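Local coordinates for general secretion pathway protein F (Vibrio cholerae, PDB 3C1Q), which forms part of the inner membrane complex of the type II secretion system, which exports toxins and proteases from the periplasm, at the interface of chains A and B. Coordinates in Å, arbitrary orientation; residue numbers count along the deposited sequence, not the author numbering. Chains: chain A/B, General secretion pathway protein F.

The interface of chains A and B. Residues chain A 19, 22-23, 26, 97, 104; chain B 16, 20, 41.
This patch is part of the two-fold interface of the homodimer of the first cytoplasmic domain of EpsF. Helix 11-26 of chain A, backed by helix 92-114, faces helix 11-26 of chain B and the loop residue B:Gln41.

Two amide groups of chain B donate hydrogen bonds to A:Thr23. B:Gln41 NE2 reaches the backbone carbonyl A:Thr23 O at 3.1 Å, in the carbonyl plane and on a lone pair. B:Gln20 extends beyond CG and places NE2 3.2 Å from the hydroxyl A:Thr23 OG1. A:Thr23 OG1 lies beside its own backbone N (chi1 -61°) and donates to A:Arg19 O at 2.8 Å, so the hydroxyl accepts from chain B and donates within its own helix.

Water 1 joins the chains. Water 1 lies 2.7 Å from B:Gln41 OE1 and also bonds to A:Glu97 OE1 and A:Arg19 NH1. Both ends of the B:Gln41 amide are thus engaged.

Salt bridges fix A:Arg19 from behind. Its chain bends at chi2 and chi3. A:Arg19 grips A:Glu104 side-on with NE and NH2; A:Arg19 NE lies 2.8 Å from A:Glu104 OE2 in a nearly straight bond (174° at H). NH1 meets A:Glu97 OE2. Both carboxylates lie at the guanidinium edge and may balance its charge.

Hydrogen bonds within chain A hold the A:Gln26 amide. A:Gln26 NE2 donates to A:Glu97 OE1 at 2.8 Å and also to A:Ala22 O.

Packing completes the patch. B:Leu16 crosses A:Arg19 at about a right angle, its methyl CD1 3.6 Å from A:Arg19 CD. The amides of A:Gln26 and B:Gln41 stack, their planes 20° apart.

The patch helps join the two cytoplasmic domains. A:Glu97, which binds calcium in this protein, lies at its edge, so metal binding and dimer contact may be linked.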
loop_
_atom_site.group_PDB
_atom_site.type_symbol
_atom_site.label_atom_id
_atom_site.label_comp_id
_atom_site.label_asym_id
_atom_site.label_seq_id
_atom_site.Cartn_x
_atom_site.Cartn_y
_atom_site.Cartn_z
ATOM N N ARG A 19 -2.189 3.773 2.145
ATOM C CA ARG A 19 -2.379 2.357 1.827
ATOM C C ARG A 19 -1.429 1.468 2.659
ATOM O O ARG A 19 -1.852 0.475 3.253
ATOM C CB ARG A 19 -2.202 2.110 0.322
ATOM C CG ARG A 19 -2.243 0.652 -0.081
ATOM C CD ARG A 19 -3.566 -0.011 0.285
ATOM N NE ARG A 19 -4.654 0.619 -0.467
ATOM C CZ ARG A 19 -5.941 0.486 -0.161
ATOM N NH1 ARG A 19 -6.308 -0.261 0.861
ATOM N NH2 ARG A 19 -6.872 1.083 -0.902
ATOM N N ALA A 22 -2.611 1.506 6.344
ATOM C CA ALA A 22 -3.845 0.730 6.500
ATOM C C ALA A 22 -3.553 -0.750 6.464
ATOM O O ALA A 22 -4.105 -1.512 7.235
ATOM C CB ALA A 22 -4.824 1.080 5.405
ATOM N N THR A 23 -2.695 -1.158 5.529
ATOM C CA THR A 23 -2.389 -2.574 5.321
ATOM C C THR A 23 -1.695 -3.144 6.563
ATOM O O THR A 23 -2.014 -4.240 7.015
ATOM C CB THR A 23 -1.481 -2.776 4.092
ATOM O OG1 THR A 23 -2.141 -2.295 2.909
ATOM C CG2 THR A 23 -1.101 -4.256 3.885
ATOM N N GLN A 26 -4.083 -3.147 9.706
ATOM C CA GLN A 26 -5.086 -4.200 9.601
ATOM C C GLN A 26 -4.505 -5.591 9.806
ATOM O O GLN A 26 -5.221 -6.492 10.210
ATOM C CB GLN A 26 -5.818 -4.102 8.261
ATOM C CG GLN A 26 -6.852 -2.965 8.278
ATOM C CD GLN A 26 -7.586 -2.793 6.980
ATOM O OE1 GLN A 26 -8.729 -3.236 6.841
ATOM N NE2 GLN A 26 -6.961 -2.145 6.030
ATOM N N GLU A 97 -8.526 1.857 6.202
ATOM C CA GLU A 97 -8.920 1.304 4.896
ATOM C C GLU A 97 -9.686 2.323 4.066
ATOM O O GLU A 97 -9.418 2.525 2.891
ATOM C CB GLU A 97 -9.753 0.039 5.079
ATOM C CG GLU A 97 -10.158 -0.615 3.777
ATOM C CD GLU A 97 -8.994 -1.034 2.920
ATOM O OE1 GLU A 97 -7.993 -1.534 3.473
ATOM O OE2 GLU A 97 -9.080 -0.876 1.674
ATOM N N GLU A 104 -6.425 6.981 -2.729
ATOM C CA GLU A 104 -6.175 6.401 -4.046
ATOM C C GLU A 104 -7.149 6.975 -5.095
ATOM O O GLU A 104 -6.769 7.283 -6.235
ATOM C CB GLU A 104 -6.270 4.879 -3.971
ATOM C CG GLU A 104 -5.076 4.271 -3.329
ATOM C CD GLU A 104 -5.170 2.759 -3.159
ATOM O OE1 GLU A 104 -6.249 2.191 -3.487
ATOM O OE2 GLU A 104 -4.160 2.161 -2.709
ATOM N N LEU B 16 -1.765 -3.072 -6.336
ATOM C CA LEU B 16 -2.229 -3.023 -4.965
ATOM C C LEU B 16 -1.692 -4.231 -4.213
ATOM O O LEU B 16 -1.012 -4.073 -3.187
ATOM C CB LEU B 16 -3.750 -2.993 -4.923
ATOM C CG LEU B 16 -4.437 -3.152 -3.564
ATOM C CD1 LEU B 16 -3.989 -2.052 -2.604
ATOM C CD2 LEU B 16 -5.951 -3.169 -3.735
ATOM N N GLN B 20 1.091 -4.249 -1.184
ATOM C CA GLN B 20 0.707 -4.737 0.140
ATOM C C GLN B 20 1.596 -5.900 0.571
ATOM O O GLN B 20 2.100 -5.913 1.696
ATOM C CB GLN B 20 -0.759 -5.157 0.166
ATOM C CG GLN B 20 -1.733 -4.007 -0.067
ATOM C CD GLN B 20 -3.173 -4.456 -0.062
ATOM O OE1 GLN B 20 -3.571 -5.309 -0.864
ATOM N NE2 GLN B 20 -3.970 -3.895 0.857
ATOM N N GLN B 41 -7.947 -8.206 3.252
ATOM C CA GLN B 41 -8.127 -6.807 2.884
ATOM C C GLN B 41 -8.630 -6.574 1.451
ATOM O O GLN B 41 -8.844 -5.444 1.050
ATOM C CB GLN B 41 -6.826 -6.031 3.126
ATOM C CG GLN B 41 -6.425 -5.988 4.601
ATOM C CD GLN B 41 -5.080 -5.356 4.819
ATOM O OE1 GLN B 41 -4.691 -4.441 4.088
ATOM N NE2 GLN B 41 -4.345 -5.845 5.818
HETATM O O HOH W 1 -5.530 -2.282 2.696
#